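Local coordinates for aldehyde dehydrogenase (Staphylococcus aureus, PDB 6K10), which catalyses the oxidation of the aldehyde 4,4'-diaponeurosporen-4-al to 4,4'-diaponeurosporenoic acid, a step in the biosynthesis of the carotenoid staphyloxanthin, at residues A[223-228]-A[362-367]; A[236-241]-A[374-379]; A[253-258]-A[341-346]; A[266-271]-A[349-354]; A[355-360]-A[380-385]. The protein carries 1 engineered substitution. All coordinates share one frame; numbering follows the deposited sequence.

Contact 1: residues A[223-228]-A[362-367]; sequences PVIVDE and AFIHQR
P223 opens strand 223-226 with its ring directed at helix 362-365, where I364 is the one residue that meets the strand. Its CG carbon lies 3.8 Å from I364 CD1, and I364 CG1 and CG2 are only slightly farther from P223 CG. The ring is thus held against the whole branched side chain, not just its tip. V224, next in line, turns to the opposite face of the sheet. I225 returns to the helix side: its CG1 branch is anti to the carbonyl carbon (chi1 -54°), which carries the outer methyl forward until I225 CD1 is 3.6 Å from I364 CD1. I364 CD1 therefore fits into the angle between the proline ring and the I225 tip, and since every touching atom is carbon, the junction is purely apolar and buried. Beyond I225 the strand moves away from the helix, and D227 OD2 bonds instead to S377 OG. Strand 223-226 runs parallel between strands 256-260 and 372-376 in the central sheet of the domain. Helix 357-365 lies across one face of these strands, with I364 also resting on L258 and F363 on L352 of strand 348-354.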
# COMPACT_ATOMS: atom_id res chain seq x y z
N PRO A 223 -16.07 16.97 -7.31
CA PRO A 223 -16.69 17.84 -8.31
C PRO A 223 -17.41 17.07 -9.41
O PRO A 223 -17.02 15.96 -9.78
CB PRO A 223 -15.50 18.61 -8.89
CG PRO A 223 -14.36 17.65 -8.78
CD PRO A 223 -14.62 16.79 -7.56
N VAL A 224 -18.47 17.67 -9.92
CA VAL A 224 -19.12 17.23 -11.15
C VAL A 224 -18.91 18.33 -12.18
O VAL A 224 -19.29 19.48 -11.94
CB VAL A 224 -20.62 16.95 -10.95
CG1 VAL A 224 -21.28 16.55 -12.27
CG2 VAL A 224 -20.83 15.89 -9.89
N ILE A 225 -18.28 17.98 -13.30
CA ILE A 225 -18.17 18.88 -14.44
C ILE A 225 -19.29 18.53 -15.41
O ILE A 225 -19.45 17.35 -15.77
CB ILE A 225 -16.80 18.79 -15.13
CG1 ILE A 225 -15.66 19.00 -14.14
CG2 ILE A 225 -16.69 19.85 -16.22
CD1 ILE A 225 -14.32 18.47 -14.61
N VAL A 226 -20.07 19.52 -15.80
CA VAL A 226 -21.12 19.38 -16.81
C VAL A 226 -20.77 20.36 -17.91
O VAL A 226 -20.95 21.57 -17.75
CB VAL A 226 -22.51 19.65 -16.23
CG1 VAL A 226 -23.58 19.57 -17.33
CG2 VAL A 226 -22.82 18.71 -15.09
N ASP A 227 -20.24 19.86 -19.03
CA ASP A 227 -19.86 20.75 -20.11
C ASP A 227 -21.01 20.95 -21.09
O ASP A 227 -22.08 20.36 -20.95
CB ASP A 227 -18.56 20.27 -20.79
CG ASP A 227 -18.76 19.13 -21.79
OD1 ASP A 227 -19.89 18.77 -22.18
OD2 ASP A 227 -17.72 18.59 -22.23
N GLU A 228 -20.77 21.81 -22.08
CA GLU A 228 -21.84 22.27 -22.97
C GLU A 228 -22.35 21.18 -23.91
O GLU A 228 -23.39 21.40 -24.54
CB GLU A 228 -21.36 23.48 -23.77
CG GLU A 228 -20.12 23.24 -24.62
CD GLU A 228 -18.83 23.54 -23.89
OE1 GLU A 228 -18.75 23.24 -22.68
OE2 GLU A 228 -17.90 24.09 -24.52
N ALA A 362 -8.47 24.05 -13.68
CA ALA A 362 -7.69 24.87 -12.76
C ALA A 362 -8.37 24.98 -11.40
O ALA A 362 -7.71 24.84 -10.36
CB ALA A 362 -7.47 26.26 -13.36
N PHE A 363 -9.68 25.22 -11.39
CA PHE A 363 -10.43 25.29 -10.14
C PHE A 363 -10.26 24.02 -9.31
O PHE A 363 -9.96 24.08 -8.12
CB PHE A 363 -11.92 25.53 -10.45
CG PHE A 363 -12.76 25.81 -9.23
CD1 PHE A 363 -13.28 24.77 -8.47
CD2 PHE A 363 -13.07 27.11 -8.87
CE1 PHE A 363 -14.06 25.03 -7.36
CE2 PHE A 363 -13.85 27.38 -7.76
CZ PHE A 363 -14.35 26.33 -7.00
N ILE A 364 -10.43 22.86 -9.95
CA ILE A 364 -10.35 21.59 -9.23
C ILE A 364 -8.92 21.31 -8.79
O ILE A 364 -8.68 20.81 -7.68
CB ILE A 364 -10.92 20.45 -10.09
CG1 ILE A 364 -12.40 20.70 -10.38
CG2 ILE A 364 -10.71 19.09 -9.44
CD1 ILE A 364 -12.96 19.87 -11.53
N HIS A 365 -7.94 21.65 -9.63
CA HIS A 365 -6.55 21.37 -9.30
C HIS A 365 -6.03 22.27 -8.17
O HIS A 365 -5.02 21.92 -7.55
CB HIS A 365 -5.67 21.53 -10.55
CG HIS A 365 -4.36 20.81 -10.46
ND1 HIS A 365 -3.29 21.28 -9.74
CD2 HIS A 365 -3.96 19.63 -11.00
CE1 HIS A 365 -2.28 20.44 -9.84
NE2 HIS A 365 -2.66 19.43 -10.60
N GLN A 366 -6.69 23.39 -7.90
CA GLN A 366 -6.28 24.25 -6.79
C GLN A 366 -6.67 23.69 -5.43
O GLN A 366 -6.19 24.19 -4.41
CB GLN A 366 -6.90 25.64 -6.94
CG GLN A 366 -6.32 26.47 -8.07
CD GLN A 366 -6.65 27.94 -7.93
OE1 GLN A 366 -7.75 28.31 -7.53
NE2 GLN A 366 -5.69 28.80 -8.26
N ARG A 367 -7.53 22.68 -5.39
CA ARG A 367 -8.07 22.10 -4.17
C ARG A 367 -7.53 20.69 -3.97
O ARG A 367 -6.95 20.10 -4.88
CB ARG A 367 -9.60 22.11 -4.24
CG ARG A 367 -10.18 23.51 -4.30
CD ARG A 367 -11.63 23.52 -4.75
NE ARG A 367 -12.25 24.83 -4.54
CZ ARG A 367 -12.96 25.17 -3.47
NH1 ARG A 367 -13.48 26.38 -3.38
NH2 ARG A 367 -13.17 24.28 -2.51

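Contact 2: residues A[236-241]-A[374-379]; sequences SERICF and YLFSED. With EDO (1,2-ethanediol), chain B.
Helix 236-241 passes over the end of strand 374-376, the closest CA approach being 9.0 Å between I239 CA and Y374 CA; the ring of F376 reaches from the strand to the helix. This is helix-on-sheet packing in an alpha/beta domain, on the face also used by V224, which touches both I239 and F376. The phenyl ring meets two consecutive helix residues. I239 CG1 comes obliquely to within 3.5 Å of F376 CE1, while R238 CB stands at the ring edge, 4.0 Å from F376 CZ. From there the extended R238 chain leads its guanidinium away from the ring, to the carbonyl O of N398 and to that of S441 of the second subunit. One arginine thereby lends its methylene to the core and its charge to the dimer contact. E378 also reaches that subunit, through T442 OG1. Where the strand ends, S377 forms an ST turn: its OG accepts from D379 N at 2.9 Å, with an angle of 159° at the hydrogen.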
# COMPACT_ATOMS: atom_id res chain seq x y z
N SER A 236 -28.79 15.17 -15.13
CA SER A 236 -29.49 15.56 -13.91
C SER A 236 -30.03 14.34 -13.17
O SER A 236 -30.07 14.32 -11.93
CB SER A 236 -30.62 16.53 -14.25
OG SER A 236 -31.77 15.85 -14.71
N GLU A 237 -30.45 13.31 -13.91
CA GLU A 237 -30.97 12.11 -13.26
C GLU A 237 -29.86 11.35 -12.55
O GLU A 237 -30.03 10.90 -11.41
CB GLU A 237 -31.66 11.21 -14.30
CG GLU A 237 -33.02 11.72 -14.74
CD GLU A 237 -33.50 11.10 -16.03
OE1 GLU A 237 -32.89 10.11 -16.48
OE2 GLU A 237 -34.50 11.59 -16.60
N ARG A 238 -28.70 11.20 -13.20
CA ARG A 238 -27.60 10.46 -12.59
C ARG A 238 -26.91 11.27 -11.50
O ARG A 238 -26.40 10.70 -10.53
CB ARG A 238 -26.63 10.02 -13.68
CG ARG A 238 -27.31 9.10 -14.70
CD ARG A 238 -26.45 8.74 -15.90
NE ARG A 238 -27.20 7.85 -16.79
CZ ARG A 238 -26.77 7.38 -17.95
NH1 ARG A 238 -25.57 7.71 -18.41
NH2 ARG A 238 -27.55 6.57 -18.66
N ILE A 239 -26.90 12.60 -11.62
CA ILE A 239 -26.37 13.44 -10.55
C ILE A 239 -27.25 13.34 -9.31
O ILE A 239 -26.76 13.11 -8.20
CB ILE A 239 -26.24 14.91 -11.02
CG1 ILE A 239 -25.05 15.07 -11.97
CG2 ILE A 239 -26.09 15.84 -9.82
CD1 ILE A 239 -25.10 16.35 -12.81
N CYS A 240 -28.57 13.50 -9.48
CA CYS A 240 -29.48 13.44 -8.34
C CYS A 240 -29.44 12.06 -7.68
O CYS A 240 -29.55 11.96 -6.45
CB CYS A 240 -30.90 13.78 -8.78
SG CYS A 240 -31.20 15.53 -9.11
N PHE A 241 -29.31 11.01 -8.48
CA PHE A 241 -29.18 9.66 -7.93
C PHE A 241 -27.99 9.56 -6.98
O PHE A 241 -28.12 9.08 -5.85
CB PHE A 241 -29.04 8.65 -9.08
CG PHE A 241 -28.64 7.27 -8.62
CD1 PHE A 241 -29.58 6.41 -8.09
CD2 PHE A 241 -27.33 6.84 -8.74
CE1 PHE A 241 -29.22 5.15 -7.67
CE2 PHE A 241 -26.97 5.58 -8.32
CZ PHE A 241 -27.91 4.73 -7.79
N TYR A 374 -16.62 13.46 -11.31
CA TYR A 374 -17.56 13.08 -12.36
C TYR A 374 -17.53 14.11 -13.47
O TYR A 374 -17.42 15.31 -13.21
CB TYR A 374 -18.97 12.92 -11.80
CG TYR A 374 -19.02 12.04 -10.57
CD1 TYR A 374 -18.89 10.67 -10.68
CD2 TYR A 374 -19.18 12.59 -9.30
CE1 TYR A 374 -18.92 9.85 -9.56
CE2 TYR A 374 -19.21 11.78 -8.17
CZ TYR A 374 -19.08 10.42 -8.31
OH TYR A 374 -19.12 9.62 -7.19
N LEU A 375 -17.62 13.63 -14.71
CA LEU A 375 -17.70 14.49 -15.88
C LEU A 375 -18.87 14.05 -16.74
O LEU A 375 -18.98 12.87 -17.07
CB LEU A 375 -16.41 14.44 -16.70
CG LEU A 375 -16.52 15.07 -18.09
CD1 LEU A 375 -16.73 16.57 -17.99
CD2 LEU A 375 -15.30 14.75 -18.93
N PHE A 376 -19.74 14.99 -17.08
CA PHE A 376 -20.83 14.76 -18.01
C PHE A 376 -20.51 15.49 -19.30
O PHE A 376 -20.41 16.72 -19.31
CB PHE A 376 -22.18 15.20 -17.42
CG PHE A 376 -22.70 14.25 -16.38
CD1 PHE A 376 -22.33 14.39 -15.06
CD2 PHE A 376 -23.53 13.20 -16.74
CE1 PHE A 376 -22.79 13.50 -14.10
CE2 PHE A 376 -23.99 12.31 -15.78
CZ PHE A 376 -23.63 12.47 -14.46
N SER A 377 -20.33 14.71 -20.37
CA SER A 377 -19.87 15.23 -21.64
C SER A 377 -20.11 14.18 -22.71
O SER A 377 -20.06 12.98 -22.43
CB SER A 377 -18.38 15.60 -21.59
OG SER A 377 -17.91 16.06 -22.85
N GLU A 378 -20.39 14.65 -23.92
CA GLU A 378 -20.41 13.80 -25.10
C GLU A 378 -19.15 13.98 -25.94
O GLU A 378 -19.05 13.42 -27.03
CB GLU A 378 -21.66 14.08 -25.93
CG GLU A 378 -22.96 13.86 -25.16
CD GLU A 378 -23.11 12.44 -24.68
OE1 GLU A 378 -22.67 11.53 -25.40
OE2 GLU A 378 -23.67 12.23 -23.58
N ASP A 379 -18.20 14.76 -25.44
CA ASP A 379 -16.97 15.10 -26.15
C ASP A 379 -15.87 14.17 -25.65
O ASP A 379 -15.34 14.34 -24.55
CB ASP A 379 -16.64 16.58 -25.92
CG ASP A 379 -15.30 16.99 -26.53
OD1 ASP A 379 -14.64 16.18 -27.20
OD2 ASP A 379 -14.93 18.16 -26.33
C1 EDO B . -23.07 8.70 -24.45
O1 EDO B . -22.36 9.20 -23.31
C2 EDO B . -22.09 8.36 -25.57
O2 EDO B . -22.45 7.08 -26.11

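Contact 3: residues A[253-258]-A[341-346]; sequences APDYIL and QEEIFG
The flat carboxylate of D255 has I344 CG1 and CD1 coming obliquely over one side, with the CG methylene of E343 out beyond OD2, near the plane, while its OD1 lies in the plane of the neighbouring Y256 ring, at the ring edge. The segment 341-346 carries the EIFG sequence of the aldehyde dehydrogenase family, and this carboxylate fastens it to the start of strand 256-260. D255 CG is anti to its own backbone N (chi1 -174°), which swings the group toward the loop. There OD2 accepts from I344 N at 3.0 Å, an almost straight bond (175°) received nearly along the C-O axis. A water also donates to D255 OD2, at 2.7 Å, and accepts from F345 N, so two successive loop amides are bound to one oxygen, directly and through water. The other oxygen, OD1, forms a salt bridge with K221, whose NZ also bonds to E342 O; the lysine would be expected to favour the charged carboxylate. The fastened loop lies close to the active site. The side chain of E343 is about 5 Å from that of S251, an engineered residue at a predicted active-site position, and E343 OE1 bonds to G220 N. The backbone O of D255 is buried without a polar partner in the model, and I344 CD1 packs against it at 3.3 Å.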
# COMPACT_ATOMS: atom_id res chain seq x y z
N ALA A 253 -20.47 11.32 -3.04
CA ALA A 253 -21.59 12.09 -3.53
C ALA A 253 -21.09 13.34 -4.26
O ALA A 253 -20.08 13.93 -3.86
CB ALA A 253 -22.51 12.51 -2.38
N PRO A 254 -21.76 13.74 -5.33
CA PRO A 254 -21.47 15.05 -5.92
C PRO A 254 -21.49 16.13 -4.86
O PRO A 254 -22.53 16.40 -4.24
CB PRO A 254 -22.60 15.23 -6.93
CG PRO A 254 -22.90 13.83 -7.37
CD PRO A 254 -22.76 13.00 -6.11
N ASP A 255 -20.33 16.73 -4.60
CA ASP A 255 -20.31 17.82 -3.64
C ASP A 255 -20.78 19.13 -4.28
O ASP A 255 -21.69 19.78 -3.76
CB ASP A 255 -18.92 17.99 -3.04
CG ASP A 255 -18.89 19.02 -1.92
OD1 ASP A 255 -18.80 20.23 -2.21
OD2 ASP A 255 -18.99 18.61 -0.74
N TYR A 256 -20.20 19.50 -5.41
CA TYR A 256 -20.57 20.72 -6.11
C TYR A 256 -20.50 20.49 -7.61
O TYR A 256 -19.91 19.51 -8.08
CB TYR A 256 -19.67 21.90 -5.70
CG TYR A 256 -18.21 21.72 -6.04
CD1 TYR A 256 -17.34 21.10 -5.16
CD2 TYR A 256 -17.69 22.18 -7.25
CE1 TYR A 256 -16.00 20.93 -5.46
CE2 TYR A 256 -16.36 22.02 -7.57
CZ TYR A 256 -15.51 21.39 -6.67
OH TYR A 256 -14.18 21.23 -6.97
N ILE A 257 -21.10 21.40 -8.37
CA ILE A 257 -21.18 21.31 -9.82
C ILE A 257 -20.43 22.48 -10.44
O ILE A 257 -20.60 23.63 -10.02
CB ILE A 257 -22.64 21.28 -10.30
CG1 ILE A 257 -23.38 20.09 -9.68
CG2 ILE A 257 -22.71 21.24 -11.83
CD1 ILE A 257 -24.75 19.78 -10.29
N LEU A 258 -19.58 22.18 -11.42
CA LEU A 258 -19.00 23.17 -12.33
C LEU A 258 -19.67 22.93 -13.67
O LEU A 258 -19.40 21.92 -14.33
CB LEU A 258 -17.49 23.01 -12.43
CG LEU A 258 -16.64 23.45 -11.24
CD1 LEU A 258 -15.26 22.84 -11.34
CD2 LEU A 258 -16.56 24.97 -11.14
N GLN A 341 -16.38 25.85 1.32
CA GLN A 341 -15.26 25.78 2.24
C GLN A 341 -15.17 24.47 3.00
O GLN A 341 -14.15 24.22 3.65
CB GLN A 341 -15.31 26.94 3.25
CG GLN A 341 -15.52 28.30 2.63
CD GLN A 341 -14.49 28.63 1.57
OE1 GLN A 341 -13.29 28.38 1.75
NE2 GLN A 341 -14.94 29.18 0.45
N GLU A 342 -16.21 23.63 2.95
CA GLU A 342 -16.22 22.38 3.70
C GLU A 342 -16.90 21.30 2.87
O GLU A 342 -17.72 21.59 2.00
CB GLU A 342 -16.95 22.55 5.05
CG GLU A 342 -18.44 22.86 4.93
CD GLU A 342 -19.16 22.85 6.26
OE1 GLU A 342 -19.27 23.93 6.88
OE2 GLU A 342 -19.63 21.78 6.70
N GLU A 343 -16.53 20.05 3.15
CA GLU A 343 -17.26 18.93 2.58
C GLU A 343 -18.70 18.97 3.07
O GLU A 343 -18.95 18.94 4.27
CB GLU A 343 -16.59 17.61 2.96
CG GLU A 343 -17.30 16.36 2.41
CD GLU A 343 -16.48 15.09 2.59
OE1 GLU A 343 -15.40 15.16 3.21
OE2 GLU A 343 -16.92 14.03 2.10
N ILE A 344 -19.64 19.06 2.13
CA ILE A 344 -21.03 19.31 2.49
C ILE A 344 -21.61 18.12 3.24
O ILE A 344 -22.20 18.27 4.32
CB ILE A 344 -21.85 19.66 1.24
CG1 ILE A 344 -21.26 20.90 0.57
CG2 ILE A 344 -23.31 19.87 1.60
CD1 ILE A 344 -21.84 21.19 -0.77
N PHE A 345 -21.45 16.92 2.69
CA PHE A 345 -21.94 15.68 3.30
C PHE A 345 -23.42 15.81 3.65
O PHE A 345 -23.86 15.47 4.75
CB PHE A 345 -21.10 15.31 4.52
CG PHE A 345 -20.71 13.86 4.58
CD1 PHE A 345 -19.75 13.36 3.72
CD2 PHE A 345 -21.31 13.00 5.49
CE1 PHE A 345 -19.38 12.02 3.77
CE2 PHE A 345 -20.94 11.67 5.55
CZ PHE A 345 -19.98 11.18 4.68
N GLY A 346 -24.19 16.34 2.71
CA GLY A 346 -25.60 16.59 2.90
C GLY A 346 -26.27 16.96 1.60
O GLY A 346 -25.63 17.08 0.55
O HOH W 1 -20.19 16.35 -0.02

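Contact 4: residues A[266-271]-A[349-354]; sequences DLITAL and LPILTY
I351 projects from strand 349-354 like a peg into the shallow notch between I268 and L271, residues one turn apart on helix 266-271. The terminal methyl does the filling: I351 CD1 lies 3.7 Å from I268 CG1 and meets L271 tip to tip, 3.9 Å from its CD1. The two helix side chains thus border the peg differently, I268 presenting the inner carbon of its longer branch and L271 the end of its chain. Two residues back along the strand, L349 points to the same side, and its CD2 comes to 4.5 Å from L271 CD1, a looser contact, so that L271 CD1 touches both strand residues. Helix and strand run nearly antiparallel, at 160°, with their axes 11.0 Å apart at the closest. Such a spacing accommodates one layer of interleaved aliphatic side chains. L271 extends that layer to C240 of helix 232-244, the other helix on this face. With no hydrogen bond between the segments, the helix is kept on the sheet here by dispersion forces and the burial of branched hydrocarbon.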
# COMPACT_ATOMS: atom_id res chain seq x y z
N ASP A 266 -30.36 25.38 -18.13
CA ASP A 266 -30.91 24.09 -18.53
C ASP A 266 -30.70 23.05 -17.44
O ASP A 266 -31.60 22.26 -17.15
CB ASP A 266 -30.27 23.63 -19.84
CG ASP A 266 -30.71 24.45 -21.03
OD1 ASP A 266 -31.85 24.95 -21.03
OD2 ASP A 266 -29.90 24.59 -21.98
N LEU A 267 -29.51 23.03 -16.83
CA LEU A 267 -29.23 22.04 -15.80
C LEU A 267 -30.09 22.25 -14.57
O LEU A 267 -30.62 21.29 -14.00
CB LEU A 267 -27.75 22.08 -15.43
CG LEU A 267 -27.31 21.03 -14.41
CD1 LEU A 267 -27.49 19.63 -14.97
CD2 LEU A 267 -25.87 21.27 -13.97
N ILE A 268 -30.24 23.50 -14.13
CA ILE A 268 -31.07 23.79 -12.97
C ILE A 268 -32.50 23.34 -13.21
O ILE A 268 -33.13 22.72 -12.35
CB ILE A 268 -31.00 25.29 -12.62
CG1 ILE A 268 -29.60 25.64 -12.11
CG2 ILE A 268 -32.06 25.64 -11.59
CD1 ILE A 268 -29.45 27.08 -11.69
N THR A 269 -33.03 23.63 -14.40
CA THR A 269 -34.38 23.20 -14.75
C THR A 269 -34.50 21.68 -14.70
O THR A 269 -35.46 21.14 -14.14
CB THR A 269 -34.75 23.72 -16.14
OG1 THR A 269 -34.88 25.15 -16.10
CG2 THR A 269 -36.07 23.11 -16.61
N ALA A 270 -33.52 20.97 -15.26
CA ALA A 270 -33.59 19.52 -15.31
C ALA A 270 -33.43 18.90 -13.93
O ALA A 270 -34.11 17.92 -13.60
CB ALA A 270 -32.54 18.97 -16.28
N LEU A 271 -32.52 19.45 -13.12
CA LEU A 271 -32.34 18.94 -11.76
C LEU A 271 -33.62 19.09 -10.95
O LEU A 271 -34.03 18.16 -10.24
CB LEU A 271 -31.19 19.66 -11.07
CG LEU A 271 -29.76 19.36 -11.53
CD1 LEU A 271 -28.82 20.43 -11.01
CD2 LEU A 271 -29.31 17.98 -11.06
N LEU A 349 -26.61 21.18 -2.96
CA LEU A 349 -25.84 21.05 -4.19
C LEU A 349 -25.56 22.42 -4.79
O LEU A 349 -26.42 22.98 -5.49
CB LEU A 349 -26.58 20.16 -5.19
CG LEU A 349 -25.80 19.80 -6.46
CD1 LEU A 349 -24.53 19.03 -6.11
CD2 LEU A 349 -26.69 18.98 -7.38
N PRO A 350 -24.39 23.00 -4.54
CA PRO A 350 -24.06 24.30 -5.14
C PRO A 350 -23.66 24.14 -6.60
O PRO A 350 -23.02 23.16 -6.99
CB PRO A 350 -22.88 24.79 -4.30
CG PRO A 350 -22.28 23.56 -3.72
CD PRO A 350 -23.38 22.56 -3.56
N ILE A 351 -24.02 25.13 -7.40
CA ILE A 351 -23.78 25.12 -8.84
C ILE A 351 -22.96 26.35 -9.20
O ILE A 351 -23.41 27.49 -9.00
CB ILE A 351 -25.10 25.09 -9.63
CG1 ILE A 351 -25.86 23.80 -9.33
CG2 ILE A 351 -24.84 25.22 -11.12
CD1 ILE A 351 -27.30 23.81 -9.80
N LEU A 352 -21.75 26.13 -9.70
CA LEU A 352 -20.85 27.18 -10.15
C LEU A 352 -20.67 27.09 -11.66
O LEU A 352 -20.69 26.00 -12.23
CB LEU A 352 -19.48 27.09 -9.46
CG LEU A 352 -19.34 27.24 -7.94
CD1 LEU A 352 -19.79 25.98 -7.20
CD2 LEU A 352 -17.91 27.59 -7.58
N THR A 353 -20.48 28.24 -12.30
CA THR A 353 -20.31 28.28 -13.74
C THR A 353 -18.85 28.48 -14.12
O THR A 353 -18.06 29.04 -13.36
CB THR A 353 -21.14 29.39 -14.37
OG1 THR A 353 -20.64 30.67 -13.95
CG2 THR A 353 -22.57 29.26 -13.95
N TYR A 354 -18.50 28.00 -15.32
CA TYR A 354 -17.18 28.22 -15.89
C TYR A 354 -17.35 28.51 -17.38
O TYR A 354 -18.37 28.17 -17.98
CB TYR A 354 -16.26 27.00 -15.66
CG TYR A 354 -16.59 25.77 -16.48
CD1 TYR A 354 -16.06 25.60 -17.75
CD2 TYR A 354 -17.44 24.79 -15.98
CE1 TYR A 354 -16.35 24.48 -18.50
CE2 TYR A 354 -17.73 23.66 -16.73
CZ TYR A 354 -17.19 23.51 -17.99
OH TYR A 354 -17.47 22.40 -18.75

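Contact 5: residues A[355-360]-A[380-385]; sequences QSLDEA and ENATQR
A bend at chi3 of R385 (74°) turns its guanidinium back toward D358, whose CG is anti to the carbonyl carbon and leans out from the first turn of helix 357-360. The two side chains cross at about a right angle. Both terminal nitrogens grip a single oxygen: R385 NH1 stands 2.8 Å and R385 NH2 2.9 Å from D358 OD1. That oxygen is close to the guanidinium plane, but both donors approach from the same face of the carboxylate, whose plane is inclined by 42° to the guanidinium. Because both N-H groups converge on one atom, each bond is bent, to about 140°. R385 NE has a second anionic partner, E389, which would help fix the group. Beneath this salt bridge L357 CD2 packs 4.3 Å from A382 CB and 4.2 Å from R385 CB. An apolar contact with an ion pair above it joins these two helices, which flank strand 372-376 in sequence and lie side by side on one face of the mainly parallel sheet in this Rossmann-like alpha/beta domain.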
# COMPACT_ATOMS: atom_id res chain seq x y z
N GLN A 355 -16.34 29.14 -17.97
CA GLN A 355 -16.41 29.50 -19.38
C GLN A 355 -15.63 28.55 -20.28
O GLN A 355 -16.01 28.35 -21.44
CB GLN A 355 -15.92 30.93 -19.61
CG GLN A 355 -16.88 31.99 -19.13
CD GLN A 355 -16.61 33.35 -19.75
N SER A 356 -14.54 27.97 -19.78
CA SER A 356 -13.75 27.01 -20.55
C SER A 356 -13.29 25.89 -19.64
O SER A 356 -13.12 26.08 -18.43
CB SER A 356 -12.55 27.68 -21.24
OG SER A 356 -11.55 28.08 -20.31
N LEU A 357 -13.07 24.72 -20.24
CA LEU A 357 -12.67 23.55 -19.46
C LEU A 357 -11.38 23.79 -18.69
O LEU A 357 -11.17 23.22 -17.61
CB LEU A 357 -12.51 22.33 -20.37
CG LEU A 357 -12.33 21.01 -19.61
CD1 LEU A 357 -13.63 20.64 -18.91
CD2 LEU A 357 -11.87 19.88 -20.53
N ASP A 358 -10.49 24.62 -19.24
CA ASP A 358 -9.24 24.93 -18.55
C ASP A 358 -9.51 25.60 -17.21
O ASP A 358 -8.79 25.36 -16.23
CB ASP A 358 -8.35 25.81 -19.43
CG ASP A 358 -8.08 25.18 -20.79
OD1 ASP A 358 -7.23 24.27 -20.88
OD2 ASP A 358 -8.71 25.61 -21.78
N GLU A 359 -10.55 26.44 -17.14
CA GLU A 359 -10.90 27.07 -15.87
C GLU A 359 -11.46 26.06 -14.88
O GLU A 359 -11.09 26.07 -13.70
CB GLU A 359 -11.91 28.20 -16.11
N ALA A 360 -12.32 25.15 -15.35
CA ALA A 360 -12.83 24.11 -14.47
C ALA A 360 -11.70 23.23 -13.93
O ALA A 360 -11.66 22.93 -12.73
CB ALA A 360 -13.87 23.26 -15.21
N GLU A 380 -15.52 13.19 -26.49
CA GLU A 380 -14.44 12.25 -26.22
C GLU A 380 -13.18 12.93 -25.70
O GLU A 380 -12.60 12.50 -24.70
CB GLU A 380 -14.09 11.50 -27.51
CG GLU A 380 -14.66 10.11 -27.63
CD GLU A 380 -14.37 9.52 -29.00
OE1 GLU A 380 -13.24 9.04 -29.21
OE2 GLU A 380 -15.27 9.55 -29.86
N ASN A 381 -12.74 13.98 -26.38
CA ASN A 381 -11.46 14.58 -26.05
C ASN A 381 -11.52 15.36 -24.74
O ASN A 381 -10.49 15.48 -24.06
CB ASN A 381 -11.00 15.48 -27.20
CG ASN A 381 -10.58 14.68 -28.41
OD1 ASN A 381 -10.43 13.46 -28.34
ND2 ASN A 381 -10.39 15.36 -29.53
N ALA A 382 -12.68 15.89 -24.38
CA ALA A 382 -12.84 16.47 -23.05
C ALA A 382 -12.73 15.38 -21.99
O ALA A 382 -12.08 15.57 -20.96
CB ALA A 382 -14.18 17.19 -22.94
N THR A 383 -13.37 14.23 -22.24
CA THR A 383 -13.24 13.08 -21.36
C THR A 383 -11.78 12.72 -21.14
O THR A 383 -11.33 12.52 -20.00
CB THR A 383 -14.00 11.89 -21.96
OG1 THR A 383 -15.34 12.28 -22.24
CG2 THR A 383 -14.01 10.70 -21.01
N GLN A 384 -11.01 12.66 -22.22
CA GLN A 384 -9.60 12.29 -22.12
C GLN A 384 -8.82 13.33 -21.32
O GLN A 384 -7.98 12.97 -20.49
CB GLN A 384 -9.01 12.13 -23.52
CG GLN A 384 -7.57 11.65 -23.53
N ARG A 385 -9.09 14.62 -21.56
CA ARG A 385 -8.39 15.67 -20.83
C ARG A 385 -8.60 15.54 -19.33
O ARG A 385 -7.66 15.63 -18.54
CB ARG A 385 -8.86 17.05 -21.30
CG ARG A 385 -8.11 17.60 -22.50
CD ARG A 385 -8.25 19.11 -22.55
NE ARG A 385 -7.41 19.75 -21.54
CZ ARG A 385 -7.46 21.04 -21.23
NH1 ARG A 385 -8.31 21.85 -21.86
NH2 ARG A 385 -6.67 21.53 -20.29

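In the fold
Contacts 1, 2 and 4 are buried and apolar, each setting a helix on the mainly parallel sheet. Contact 1 does so on one face; contacts 2 and 4 do so on the other, where C240 and L271 touch. Contacts 1 and 5 share helix 357-365, buried at I364 yet carrying an ion pair near the surface at D358. Strand 223-226 hydrogen-bonds to strand 372-376 of contact 2 and to strand 256-260 of contact 3, which in turn pairs with strand 348-354 of contact 4. Contacts 3 and 5 are both partly buried and polar, but contact 3, nearest the predicted active site, ties a loop to a strand through a backbone amide and a water.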